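Staphylococcal enterotoxin-like toxin (Staphylococcus aureus, PDB 4DXF) probably binds carbohydrate as a staphylococcal superantigen-like protein that pairs an OB-fold domain with a beta-grasp domain. Local coordinates at residues W41-F46 with N85-E90; F54-A59 with V78-E83; G110-K115 with N198-I203; I164-K169 with D189-T194. All blocks are in the same frame, centred on the assembly; numbering follows the deposited sequence.

Contact 1: residues W41-F46 with N85-E90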
loop_
_atom_site.group_PDB
_atom_site.type_symbol
_atom_site.label_atom_id
_atom_site.label_comp_id
_atom_site.label_asym_id
_atom_site.label_seq_id
_atom_site.Cartn_x
_atom_site.Cartn_y
_atom_site.Cartn_z
ATOM N N TRP A 41 12.732 -20.462 -7.843
ATOM C CA TRP A 41 12.463 -21.095 -9.133
ATOM C C TRP A 41 12.340 -20.095 -10.293
ATOM O O TRP A 41 12.047 -20.498 -11.421
ATOM C CB TRP A 41 11.216 -21.996 -9.080
ATOM C CG TRP A 41 9.991 -21.266 -8.602
ATOM C CD1 TRP A 41 9.586 -21.110 -7.300
ATOM C CD2 TRP A 41 9.003 -20.593 -9.415
ATOM N NE1 TRP A 41 8.408 -20.378 -7.251
ATOM C CE2 TRP A 41 8.030 -20.049 -8.530
ATOM C CE3 TRP A 41 8.837 -20.407 -10.801
ATOM C CZ2 TRP A 41 6.919 -19.318 -8.990
ATOM C CZ3 TRP A 41 7.744 -19.668 -11.257
ATOM C CH2 TRP A 41 6.795 -19.139 -10.353
ATOM N N THR A 42 12.527 -18.805 -10.010
ATOM C CA THR A 42 12.565 -17.796 -11.077
ATOM C C THR A 42 13.412 -16.622 -10.701
ATOM O O THR A 42 14.294 -16.700 -9.852
ATOM C CB THR A 42 11.159 -17.325 -11.585
ATOM O OG1 THR A 42 10.502 -18.406 -12.231
ATOM C CG2 THR A 42 11.276 -16.233 -12.628
ATOM N N THR A 43 13.151 -15.516 -11.370
ATOM C CA THR A 43 13.966 -14.348 -11.197
ATOM C C THR A 43 13.664 -13.695 -9.863
ATOM O O THR A 43 14.337 -12.751 -9.460
ATOM C CB THR A 43 13.798 -13.387 -12.400
ATOM O OG1 THR A 43 12.401 -13.259 -12.708
ATOM C CG2 THR A 43 14.545 -13.988 -13.634
ATOM N N ILE A 44 12.637 -14.199 -9.165
ATOM C CA ILE A 44 12.415 -13.765 -7.764
ATOM C C ILE A 44 11.783 -14.850 -6.947
ATOM O O ILE A 44 11.272 -15.832 -7.466
ATOM C CB ILE A 44 11.573 -12.458 -7.591
ATOM C CG1 ILE A 44 10.175 -12.634 -8.172
ATOM C CG2 ILE A 44 12.390 -11.200 -8.107
ATOM C CD1 ILE A 44 9.268 -11.484 -7.806
ATOM N N ARG A 45 11.777 -14.590 -5.659
ATOM C CA ARG A 45 11.263 -15.500 -4.668
ATOM C C ARG A 45 9.903 -15.001 -4.161
ATOM O O ARG A 45 9.564 -13.800 -4.310
ATOM C CB ARG A 45 12.273 -15.530 -3.531
ATOM C CG ARG A 45 13.586 -16.256 -4.010
ATOM C CD ARG A 45 14.649 -16.036 -3.032
ATOM N NE ARG A 45 14.386 -16.604 -1.699
ATOM C CZ ARG A 45 14.287 -15.892 -0.565
ATOM N NH1 ARG A 45 14.363 -14.546 -0.553
ATOM N NH2 ARG A 45 14.075 -16.529 0.588
ATOM N N PHE A 46 9.161 -15.945 -3.580
ATOM C CA PHE A 46 7.774 -15.743 -3.150
ATOM C C PHE A 46 7.626 -16.243 -1.730
ATOM O O PHE A 46 8.295 -17.181 -1.315
ATOM C CB PHE A 46 6.771 -16.438 -4.030
ATOM C CG PHE A 46 6.785 -15.936 -5.479
ATOM C CD1 PHE A 46 6.144 -14.757 -5.822
ATOM C CD2 PHE A 46 7.472 -16.643 -6.458
ATOM C CE1 PHE A 46 6.168 -14.245 -7.146
ATOM C CE2 PHE A 46 7.518 -16.150 -7.791
ATOM C CZ PHE A 46 6.851 -14.965 -8.120
ATOM N N ASN A 85 0.279 -10.962 -13.852
ATOM C CA ASN A 85 1.714 -11.100 -13.697
ATOM C C ASN A 85 2.309 -11.920 -14.851
ATOM O O ASN A 85 1.554 -12.532 -15.623
ATOM C CB ASN A 85 2.027 -11.758 -12.338
ATOM C CG ASN A 85 1.531 -13.180 -12.247
ATOM O OD1 ASN A 85 2.306 -14.103 -12.482
ATOM N ND2 ASN A 85 0.263 -13.378 -11.897
ATOM N N ASN A 86 3.637 -11.907 -14.952
ATOM C CA ASN A 86 4.376 -12.615 -16.011
ATOM C C ASN A 86 4.942 -13.942 -15.529
ATOM O O ASN A 86 5.859 -14.511 -16.161
ATOM C CB ASN A 86 5.548 -11.761 -16.480
ATOM C CG ASN A 86 5.110 -10.453 -17.105
ATOM O OD1 ASN A 86 5.597 -9.379 -16.745
ATOM N ND2 ASN A 86 4.170 -10.530 -18.021
ATOM N N TYR A 87 4.440 -14.418 -14.383
ATOM C CA TYR A 87 4.975 -15.641 -13.802
ATOM C C TYR A 87 3.986 -16.766 -13.944
ATOM O O TYR A 87 4.194 -17.848 -13.382
ATOM C CB TYR A 87 5.352 -15.449 -12.316
ATOM C CG TYR A 87 6.369 -14.383 -12.049
ATOM C CD1 TYR A 87 7.728 -14.635 -12.196
ATOM C CD2 TYR A 87 5.980 -13.093 -11.642
ATOM C CE1 TYR A 87 8.690 -13.647 -11.957
ATOM C CE2 TYR A 87 6.948 -12.105 -11.381
ATOM C CZ TYR A 87 8.298 -12.396 -11.566
ATOM O OH TYR A 87 9.258 -11.414 -11.312
ATOM N N ASN A 88 2.915 -16.506 -14.686
ATOM C CA ASN A 88 1.781 -17.414 -14.809
ATOM C C ASN A 88 1.215 -17.879 -13.436
ATOM O O ASN A 88 0.885 -19.042 -13.241
ATOM C CB ASN A 88 2.085 -18.590 -15.772
ATOM C CG ASN A 88 0.809 -19.259 -16.328
ATOM O OD1 ASN A 88 -0.145 -18.584 -16.743
ATOM N ND2 ASN A 88 0.797 -20.599 -16.337
ATOM N N LEU A 89 1.060 -16.946 -12.497
ATOM C CA LEU A 89 0.526 -17.308 -11.159
ATOM C C LEU A 89 -0.890 -16.825 -10.972
ATOM O O LEU A 89 -1.207 -15.702 -11.343
ATOM C CB LEU A 89 1.418 -16.716 -10.099
ATOM C CG LEU A 89 2.822 -17.281 -10.062
ATOM C CD1 LEU A 89 3.629 -16.499 -9.041
ATOM C CD2 LEU A 89 2.800 -18.832 -9.740
ATOM N N GLU A 90 -1.761 -17.669 -10.430
ATOM C CA GLU A 90 -3.167 -17.338 -10.347
ATOM C C GLU A 90 -3.458 -16.208 -9.300
ATOM O O GLU A 90 -4.346 -15.342 -9.483
ATOM C CB GLU A 90 -3.909 -18.618 -9.995
ATOM C CG GLU A 90 -5.429 -18.558 -9.932
ATOM C CD GLU A 90 -6.062 -19.883 -9.437
ATOM O OE1 GLU A 90 -5.300 -20.875 -9.158
ATOM O OE2 GLU A 90 -7.321 -19.915 -9.316
#

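Contact 2: residues F54-A59 with V78-E83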
loop_
_atom_site.group_PDB
_atom_site.type_symbol
_atom_site.label_atom_id
_atom_site.label_comp_id
_atom_site.label_asym_id
_atom_site.label_seq_id
_atom_site.Cartn_x
_atom_site.Cartn_y
_atom_site.Cartn_z
ATOM N N PHE A 54 -6.909 -21.184 -1.462
ATOM C CA PHE A 54 -5.852 -20.746 -2.376
ATOM C C PHE A 54 -4.458 -20.601 -1.768
ATOM O O PHE A 54 -4.224 -20.200 -0.582
ATOM C CB PHE A 54 -6.249 -19.390 -3.020
ATOM C CG PHE A 54 -7.538 -19.455 -3.807
ATOM C CD1 PHE A 54 -7.538 -19.906 -5.142
ATOM C CD2 PHE A 54 -8.749 -19.102 -3.215
ATOM C CE1 PHE A 54 -8.753 -19.988 -5.888
ATOM C CE2 PHE A 54 -9.963 -19.142 -3.934
ATOM C CZ PHE A 54 -9.971 -19.591 -5.288
ATOM N N ILE A 55 -3.459 -20.834 -2.610
ATOM C CA ILE A 55 -2.142 -20.478 -2.188
ATOM C C ILE A 55 -1.761 -19.109 -2.772
ATOM O O ILE A 55 -1.610 -18.991 -4.020
ATOM C CB ILE A 55 -1.125 -21.571 -2.659
ATOM C CG1 ILE A 55 -1.559 -22.992 -2.222
ATOM C CG2 ILE A 55 0.216 -21.271 -2.212
ATOM C CD1 ILE A 55 -0.518 -24.079 -2.693
ATOM N N TYR A 56 -1.631 -18.099 -1.927
ATOM C CA TYR A 56 -1.223 -16.771 -2.395
ATOM C C TYR A 56 0.245 -16.633 -2.491
ATOM O O TYR A 56 1.011 -16.911 -1.569
ATOM C CB TYR A 56 -1.846 -15.588 -1.621
ATOM C CG TYR A 56 -3.317 -15.596 -1.572
ATOM C CD1 TYR A 56 -4.011 -16.540 -0.824
ATOM C CD2 TYR A 56 -4.086 -14.624 -2.290
ATOM C CE1 TYR A 56 -5.425 -16.559 -0.805
ATOM C CE2 TYR A 56 -5.487 -14.638 -2.252
ATOM C CZ TYR A 56 -6.141 -15.564 -1.497
ATOM O OH TYR A 56 -7.494 -15.577 -1.470
ATOM N N LYS A 57 0.705 -16.230 -3.699
ATOM C CA LYS A 57 2.132 -16.069 -3.908
ATOM C C LYS A 57 2.506 -14.625 -3.751
ATOM O O LYS A 57 2.127 -13.783 -4.605
ATOM C CB LYS A 57 2.496 -16.486 -5.345
ATOM C CG LYS A 57 2.112 -17.935 -5.684
ATOM C CD LYS A 57 3.314 -18.801 -5.709
ATOM C CE LYS A 57 2.776 -20.192 -6.008
ATOM N NZ LYS A 57 3.300 -21.066 -4.983
ATOM N N ILE A 58 3.257 -14.309 -2.730
ATOM C CA ILE A 58 3.598 -12.924 -2.424
ATOM C C ILE A 58 5.037 -12.619 -2.852
ATOM O O ILE A 58 6.052 -13.052 -2.225
ATOM C CB ILE A 58 3.378 -12.520 -0.894
ATOM C CG1 ILE A 58 1.996 -12.974 -0.331
ATOM C CG2 ILE A 58 3.739 -10.985 -0.545
ATOM C CD1 ILE A 58 0.748 -12.346 -1.112
ATOM N N ALA A 59 5.174 -11.833 -3.947
ATOM C CA ALA A 59 6.530 -11.454 -4.330
ATOM C C ALA A 59 7.432 -10.785 -3.316
ATOM O O ALA A 59 7.088 -9.780 -2.653
ATOM C CB ALA A 59 6.500 -10.628 -5.701
ATOM N N VAL A 78 -0.321 -9.816 5.778
ATOM C CA VAL A 78 -0.105 -9.379 4.360
ATOM C C VAL A 78 -1.265 -8.546 3.919
ATOM O O VAL A 78 -2.461 -8.901 4.121
ATOM C CB VAL A 78 0.073 -10.595 3.447
ATOM C CG1 VAL A 78 0.547 -10.122 2.030
ATOM C CG2 VAL A 78 1.156 -11.566 3.971
ATOM N N PHE A 79 -0.907 -7.385 3.293
ATOM C CA PHE A 79 -1.902 -6.584 2.629
ATOM C C PHE A 79 -1.726 -7.003 1.135
ATOM O O PHE A 79 -0.600 -6.778 0.597
ATOM C CB PHE A 79 -1.573 -5.093 2.874
ATOM C CG PHE A 79 -2.534 -4.194 2.136
ATOM C CD1 PHE A 79 -3.827 -4.037 2.601
ATOM C CD2 PHE A 79 -2.152 -3.581 0.961
ATOM C CE1 PHE A 79 -4.810 -3.251 1.864
ATOM C CE2 PHE A 79 -3.089 -2.820 0.192
ATOM C CZ PHE A 79 -4.404 -2.613 0.648
ATOM N N VAL A 80 -2.801 -7.497 0.542
ATOM C CA VAL A 80 -2.839 -8.138 -0.786
ATOM C C VAL A 80 -3.655 -7.287 -1.739
ATOM O O VAL A 80 -4.797 -6.972 -1.479
ATOM C CB VAL A 80 -3.416 -9.596 -0.738
ATOM C CG1 VAL A 80 -3.608 -10.245 -2.151
ATOM C CG2 VAL A 80 -2.555 -10.446 0.123
ATOM N N VAL A 81 -3.063 -7.082 -2.927
ATOM C CA VAL A 81 -3.830 -6.545 -4.050
ATOM C C VAL A 81 -3.519 -7.532 -5.204
ATOM O O VAL A 81 -2.352 -7.548 -5.649
ATOM C CB VAL A 81 -3.294 -5.107 -4.418
ATOM C CG1 VAL A 81 -4.097 -4.576 -5.676
ATOM C CG2 VAL A 81 -3.513 -4.127 -3.287
ATOM N N LEU A 82 -4.474 -8.380 -5.593
ATOM C CA LEU A 82 -4.204 -9.451 -6.588
ATOM C C LEU A 82 -3.976 -8.711 -7.933
ATOM O O LEU A 82 -4.667 -7.728 -8.219
ATOM C CB LEU A 82 -5.322 -10.408 -6.745
ATOM C CG LEU A 82 -5.659 -11.234 -5.489
ATOM C CD1 LEU A 82 -6.904 -12.009 -5.748
ATOM C CD2 LEU A 82 -4.394 -12.094 -5.286
ATOM N N GLU A 83 -2.965 -9.159 -8.656
ATOM C CA GLU A 83 -2.582 -8.472 -9.910
ATOM C C GLU A 83 -2.275 -9.504 -10.966
ATOM O O GLU A 83 -1.928 -10.651 -10.649
ATOM C CB GLU A 83 -1.298 -7.697 -9.691
ATOM C CG GLU A 83 -1.412 -6.442 -8.939
ATOM C CD GLU A 83 -0.091 -5.644 -8.900
ATOM O OE1 GLU A 83 0.602 -5.491 -9.941
ATOM O OE2 GLU A 83 0.242 -5.065 -7.862
#

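Contact 3: residues G110-K115 with N198-I203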
loop_
_atom_site.group_PDB
_atom_site.type_symbol
_atom_site.label_atom_id
_atom_site.label_comp_id
_atom_site.label_asym_id
_atom_site.label_seq_id
_atom_site.Cartn_x
_atom_site.Cartn_y
_atom_site.Cartn_z
ATOM N N GLY A 110 -4.667 12.488 11.330
ATOM C CA GLY A 110 -5.458 13.459 10.509
ATOM C C GLY A 110 -4.891 13.542 9.098
ATOM O O GLY A 110 -3.689 13.439 8.915
ATOM N N VAL A 111 -5.774 13.705 8.114
ATOM C CA VAL A 111 -5.384 13.796 6.685
ATOM C C VAL A 111 -5.810 15.193 6.253
ATOM O O VAL A 111 -6.922 15.623 6.578
ATOM C CB VAL A 111 -6.058 12.781 5.885
ATOM C CG1 VAL A 111 -5.684 12.940 4.414
ATOM C CG2 VAL A 111 -5.674 11.368 6.386
ATOM N N ARG A 112 -4.915 15.916 5.583
ATOM C CA ARG A 112 -5.260 17.280 5.118
ATOM C C ARG A 112 -5.007 17.233 3.622
ATOM O O ARG A 112 -3.872 16.894 3.216
ATOM C CB ARG A 112 -4.287 18.295 5.751
ATOM C CG ARG A 112 -4.307 18.345 7.329
ATOM C CD ARG A 112 -3.024 18.979 7.911
ATOM N NE ARG A 112 -3.168 19.259 9.348
ATOM C CZ ARG A 112 -4.169 19.984 9.874
ATOM N NH1 ARG A 112 -5.127 20.484 9.087
ATOM N NH2 ARG A 112 -4.236 20.197 11.188
ATOM N N ILE A 113 -6.015 17.649 2.832
ATOM C CA ILE A 113 -6.012 17.482 1.373
ATOM C C ILE A 113 -6.118 18.837 0.720
ATOM O O ILE A 113 -7.047 19.571 1.050
ATOM C CB ILE A 113 -7.153 16.628 0.919
ATOM C CG1 ILE A 113 -6.958 15.248 1.599
ATOM C CG2 ILE A 113 -7.134 16.471 -0.663
ATOM C CD1 ILE A 113 -8.242 14.424 1.778
ATOM N N THR A 114 -5.152 19.159 -0.138
ATOM C CA THR A 114 -5.279 20.416 -0.850
ATOM C C THR A 114 -5.350 20.005 -2.308
ATOM O O THR A 114 -4.483 19.232 -2.768
ATOM C CB THR A 114 -4.084 21.389 -0.631
ATOM O OG1 THR A 114 -3.831 21.699 0.754
ATOM C CG2 THR A 114 -4.300 22.733 -1.389
ATOM N N LYS A 115 -6.350 20.530 -3.048
ATOM C CA LYS A 115 -6.497 20.159 -4.417
ATOM C C LYS A 115 -6.635 21.385 -5.327
ATOM O O LYS A 115 -7.358 22.270 -4.954
ATOM C CB LYS A 115 -7.744 19.332 -4.533
ATOM C CG LYS A 115 -8.139 18.986 -6.022
ATOM C CD LYS A 115 -9.180 17.899 -6.164
ATOM C CE LYS A 115 -10.552 18.293 -5.679
ATOM N NZ LYS A 115 -11.551 17.339 -6.226
ATOM N N ASN A 198 0.538 12.636 11.108
ATOM C CA ASN A 198 -0.478 13.216 10.190
ATOM C C ASN A 198 -0.037 12.973 8.737
ATOM O O ASN A 198 1.133 12.620 8.428
ATOM C CB ASN A 198 -0.790 14.710 10.463
ATOM C CG ASN A 198 0.386 15.620 10.181
ATOM O OD1 ASN A 198 0.546 16.168 9.079
ATOM N ND2 ASN A 198 1.250 15.750 11.161
ATOM N N ILE A 199 -0.996 13.198 7.843
ATOM C CA ILE A 199 -0.808 12.842 6.459
ATOM C C ILE A 199 -1.197 14.121 5.696
ATOM O O ILE A 199 -2.244 14.696 6.014
ATOM C CB ILE A 199 -1.708 11.675 6.096
ATOM C CG1 ILE A 199 -1.297 10.443 6.894
ATOM C CG2 ILE A 199 -1.618 11.378 4.579
ATOM C CD1 ILE A 199 -2.170 9.302 6.687
ATOM N N GLU A 200 -0.349 14.526 4.762
ATOM C CA GLU A 200 -0.564 15.736 3.918
ATOM C C GLU A 200 -0.693 15.341 2.443
ATOM O O GLU A 200 0.133 14.598 1.900
ATOM C CB GLU A 200 0.538 16.777 4.173
ATOM C CG GLU A 200 0.406 17.617 5.514
ATOM C CD GLU A 200 1.752 18.254 5.996
ATOM O OE1 GLU A 200 2.806 18.140 5.293
ATOM O OE2 GLU A 200 1.753 18.870 7.096
ATOM N N VAL A 201 -1.763 15.778 1.769
ATOM C CA VAL A 201 -1.989 15.285 0.400
ATOM C C VAL A 201 -2.097 16.572 -0.440
ATOM O O VAL A 201 -2.797 17.491 -0.009
ATOM C CB VAL A 201 -3.301 14.498 0.282
ATOM C CG1 VAL A 201 -3.601 14.104 -1.161
ATOM C CG2 VAL A 201 -3.199 13.165 1.092
ATOM N N ASN A 202 -1.387 16.621 -1.567
ATOM C CA ASN A 202 -1.497 17.795 -2.421
ATOM C C ASN A 202 -1.764 17.317 -3.834
ATOM O O ASN A 202 -1.060 16.453 -4.360
ATOM C CB ASN A 202 -0.268 18.694 -2.270
ATOM C CG ASN A 202 -0.467 20.020 -2.959
ATOM O OD1 ASN A 202 -1.391 20.764 -2.640
ATOM N ND2 ASN A 202 0.320 20.267 -3.961
ATOM N N ILE A 203 -2.835 17.804 -4.473
ATOM C CA ILE A 203 -3.216 17.163 -5.750
ATOM C C ILE A 203 -3.310 18.295 -6.742
ATOM O O ILE A 203 -3.876 19.326 -6.389
ATOM C CB ILE A 203 -4.587 16.492 -5.613
ATOM C CG1 ILE A 203 -4.518 15.227 -4.730
ATOM C CG2 ILE A 203 -5.215 16.054 -6.952
ATOM C CD1 ILE A 203 -5.953 14.842 -4.418
HETATM O O HOH W 1 -2.646 19.539 2.084
#

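Contact 4: residues I164-K169 with D189-T194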
loop_
_atom_site.group_PDB
_atom_site.type_symbol
_atom_site.label_atom_id
_atom_site.label_comp_id
_atom_site.label_asym_id
_atom_site.label_seq_id
_atom_site.Cartn_x
_atom_site.Cartn_y
_atom_site.Cartn_z
ATOM N N ILE A 164 1.305 12.285 -1.765
ATOM C CA ILE A 164 0.916 12.053 -0.398
ATOM C C ILE A 164 2.202 12.005 0.499
ATOM O O ILE A 164 3.233 11.401 0.088
ATOM C CB ILE A 164 0.267 10.697 -0.320
ATOM C CG1 ILE A 164 -1.096 10.628 -1.038
ATOM C CG2 ILE A 164 0.168 10.279 1.184
ATOM C CD1 ILE A 164 -1.287 9.200 -1.513
ATOM N N VAL A 165 2.166 12.660 1.648
ATOM C CA VAL A 165 3.289 12.652 2.560
ATOM C C VAL A 165 2.815 12.187 3.940
ATOM O O VAL A 165 1.893 12.783 4.567
ATOM C CB VAL A 165 4.025 14.061 2.675
ATOM C CG1 VAL A 165 5.294 14.037 3.658
ATOM C CG2 VAL A 165 4.346 14.669 1.270
ATOM N N ILE A 166 3.495 11.135 4.401
ATOM C CA ILE A 166 3.178 10.551 5.709
ATOM C C ILE A 166 4.179 11.128 6.677
ATOM O O ILE A 166 5.387 10.922 6.521
ATOM C CB ILE A 166 3.339 9.003 5.687
ATOM C CG1 ILE A 166 2.648 8.288 4.521
ATOM C CG2 ILE A 166 2.921 8.334 7.064
ATOM C CD1 ILE A 166 1.092 8.426 4.434
ATOM N N LYS A 167 3.705 11.876 7.664
ATOM C CA LYS A 167 4.616 12.554 8.573
ATOM C C LYS A 167 4.692 11.760 9.849
ATOM O O LYS A 167 3.674 11.522 10.456
ATOM C CB LYS A 167 4.166 13.999 8.883
ATOM C CG LYS A 167 4.250 14.842 7.561
ATOM C CD LYS A 167 3.770 16.273 7.747
ATOM C CE LYS A 167 4.928 17.257 7.698
ATOM N NZ LYS A 167 4.548 18.475 8.480
ATOM N N MET A 168 5.911 11.383 10.225
ATOM C CA MET A 168 6.161 10.567 11.415
ATOM C C MET A 168 6.351 11.397 12.697
ATOM O O MET A 168 6.927 12.495 12.653
ATOM C CB MET A 168 7.382 9.720 11.116
ATOM C CG MET A 168 7.202 8.851 9.828
ATOM S SD MET A 168 5.678 7.863 9.787
ATOM C CE MET A 168 6.077 6.484 10.947
ATOM N N LYS A 169 5.872 10.874 13.831
ATOM C CA LYS A 169 5.992 11.536 15.158
ATOM C C LYS A 169 7.460 11.768 15.502
ATOM O O LYS A 169 7.837 12.803 16.104
ATOM C CB LYS A 169 5.345 10.699 16.278
ATOM C CG LYS A 169 3.868 10.953 16.474
ATOM C CD LYS A 169 3.299 9.912 17.391
ATOM C CE LYS A 169 1.814 9.926 17.320
ATOM N NZ LYS A 169 1.329 11.340 17.383
ATOM N N ASP A 189 8.453 -1.924 1.879
ATOM C CA ASP A 189 8.934 -1.124 3.002
ATOM C C ASP A 189 7.902 -1.056 4.110
ATOM O O ASP A 189 6.692 -1.020 3.792
ATOM C CB ASP A 189 9.330 0.296 2.584
ATOM C CG ASP A 189 10.752 0.357 1.924
ATOM O OD1 ASP A 189 11.656 -0.377 2.379
ATOM O OD2 ASP A 189 10.955 1.155 0.981
ATOM N N VAL A 190 8.364 -1.100 5.357
ATOM C CA VAL A 190 7.444 -1.114 6.462
ATOM C C VAL A 190 7.787 -0.024 7.437
ATOM O O VAL A 190 8.986 0.327 7.628
ATOM C CB VAL A 190 7.391 -2.515 7.181
ATOM C CG1 VAL A 190 7.116 -3.662 6.190
ATOM C CG2 VAL A 190 8.675 -2.717 7.948
ATOM N N ILE A 191 6.756 0.497 8.117
ATOM C CA ILE A 191 6.917 1.538 9.123
ATOM C C ILE A 191 6.095 1.249 10.367
ATOM O O ILE A 191 5.262 0.333 10.397
ATOM C CB ILE A 191 6.514 2.973 8.609
ATOM C CG1 ILE A 191 5.035 3.029 8.221
ATOM C CG2 ILE A 191 7.336 3.278 7.358
ATOM C CD1 ILE A 191 4.533 4.503 7.832
ATOM N N ASP A 192 6.310 2.075 11.354
ATOM C CA ASP A 192 5.711 1.902 12.674
ATOM C C ASP A 192 4.398 2.667 12.638
ATOM O O ASP A 192 4.399 3.908 12.681
ATOM C CB ASP A 192 6.674 2.444 13.765
ATOM C CG ASP A 192 6.085 2.301 15.188
ATOM O OD1 ASP A 192 4.847 2.130 15.310
ATOM O OD2 ASP A 192 6.851 2.417 16.182
ATOM N N GLY A 193 3.304 1.941 12.515
ATOM C CA GLY A 193 1.956 2.562 12.456
ATOM C C GLY A 193 1.660 3.484 13.604
ATOM O O GLY A 193 1.097 4.557 13.405
ATOM N N THR A 194 2.058 3.087 14.824
ATOM C CA THR A 194 1.838 3.897 16.008
ATOM C C THR A 194 2.527 5.282 15.997
ATOM O O THR A 194 2.136 6.177 16.746
ATOM C CB THR A 194 2.248 3.080 17.318
ATOM O OG1 THR A 194 3.675 3.069 17.478
ATOM C CG2 THR A 194 1.798 1.627 17.187
#

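Contact 1: residues W41-F46 with N85-E90
Two surface loops of the OB-fold domain meet here: 41-46 leads into strand 46-49, and the loop containing 85-90 joins strand 76-80 to strand 92-99. Aromatic packing carries the contact. Phe46 drives the edge of its ring at the face of Tyr87 in a T-shaped stack, centroids 5.4 Å apart and planes at 84°; Phe46 CZ stands over the centre of the tyrosine ring. The Phe46 ring offers its own face to Leu89, whose methyl CD1 makes a CH-pi contact 4.0 Å from the centroid, displaced toward the rim. Tyr87 and Leu89 thus take hold of one phenylalanine by its edge and by a face.

Further van der Waals contacts surround this group. Trp41, its CG in the crowded position between backbone N and carbonyl carbon (chi1 55°), meets Leu89 tip to tip. The methyl Thr42 CG2 and the polar Thr43 OG1 lie in plane at the edge of the Tyr87 ring, while Ile44 crosses the phenol end at about a right angle.

No hydrogen bond crosses between the loops; the polar bonds brace each one separately. Asn85 OD1 accepts from Tyr87 N, an Asx turn, and also from Leu89 N, which fixes the loop behind those two side chains. A third bond runs back from Asn85 ND2 to Leu89 O, 2.8 Å long, in the carbonyl plane on a lone pair.

Contact 2: residues F54-A59 with V78-E83
Tyr56 OH is gripped by one bond, to Asp52 OD2 just ahead of the segment, which anchors the far end of the ring while the ring's side does the packing. With CG anti to the carbonyl carbon, the ring presents its edge to Leu82, whose methyl CD2 lies near the ring plane, 3.9 Å from Tyr56 CD2. The two side chains cross at about a right angle. Val80 CG1 is a looser neighbour of the same ring, 4.4 Å from Tyr56 CD2.

This is interior packing of the OB-fold domain. Strands 56-59 and 78-80 belong to one strongly curved sheet, but strand 92-99 separates them in it, and their axes run 100° apart, 9.7 Å at closest approach. They therefore meet through side chains alone, with no hydrogen bond between them.

Ile58 supplies the other half. Its chain bends at both torsions (chi1 -47°, chi2 -60°), sending CD1 to a place beside two valines, 3.9 Å from Val78 CG1 and 4.0 Å from Val80 CG2. Val78 comes tip to tip, Val80 obliquely. Ser93 and Ile97 of strand 92-99 also touch Ile58, and Val49 of strand 46-49 touches Val78.

Contact 3: residues G110-K115 with N198-I203
Val111 and Val201 both set CG1 anti to the backbone N (chi1 178° and 174°), while Ile113 and Ile199 both turn CG1 anti to the carbonyl carbon. On the face they share with Ile203, Val111 lies alongside Ile199 and Ile113 alongside Val201, with Ile113 CG1 4.0 Å from Val201 CB. Leu145 and Leu149 of helix 138-153 pack against this face. Segments 110-115 and 198-203 are neighbouring parallel strands of the beta-grasp sheet, which wraps that helix; strand 107-116 is its first strand and 196-203 its last. Five backbone bonds join them, the straightest from Thr114 N to Val201 O (2.9 Å, 163° at the hydrogen). On the opposite face, carrying Arg112, Thr114 and Glu200, a water donates to Val201 O at 2.9 Å and hydrogen-bonds with Thr114 OG1, so that carbonyl is gripped twice. Glu200 OE2 forms a salt bridge with Lys167 of the adjoining strand 162-168; Arg112 NE stays 5.4 Å from that oxygen, near enough perhaps to add to the field there.

Contact 4: residues I164-K169 with D189-T194
Ile166 is the first residue of 164-169 to touch the other segment, its CG2 lying 4.2 Å from Ile191 CD1. Met168 then does most of the work. Its chain is bent at chi2 (-51°) and chi3 (-76°), which folds the thioether toward 189-194: SD lies 4.1 Å and CE 4.0 Å from Ile191 CD1, the two side chains crossing obliquely. Beyond the isoleucine, Met168 CE reaches the backbone, 3.5 Å from Asp192 O.

In the beta-grasp domain this joins the main sheet, through strand 162-168, to the short two-stranded sheet of 135-137 and 190-192. The strand axes stay 9.9 Å apart at 43°, too far for backbone pairing, so the side chains of 164-169 reach across to Ile191 and to backbone oxygens. Ile191 holds CG1 in the crowded position between backbone N and carbonyl carbon, and also touches Leu138 and Leu141 of helix 138-153.

Lys169 ends the segment. Its CE passes 3.8 Å from Thr194 O, while NZ forms a salt bridge with Asp197. Across from it, Thr194 OG1 donates to the syn lone pair of Asp192 OD1 at 2.6 Å, tying strand 190-192 to the 3-10 turn that follows.

The four contacts divide between the two domains: 1 and 2 in the OB fold, 3 and 4 in the beta-grasp fold, on opposite sides of the chain's centre. Contacts 1 and 2, centres 12 Å apart, run together where Ile44 CD1 meets Ala59 CB at 3.6 Å, carrying surface loop packing into the domain interior. Contacts 3 and 4, centres 14 Å apart, share a sheet: strand 196-203 pairs with 162-168, and Asn198 O lies 2.8 Å from Lys167 N in a probable hydrogen bond. Between the two domains, contacts 2 and 4 come within about 9 Å at their nearest atoms without touching, whereas the centres of contacts 1 and 3 are about 36 Å apart.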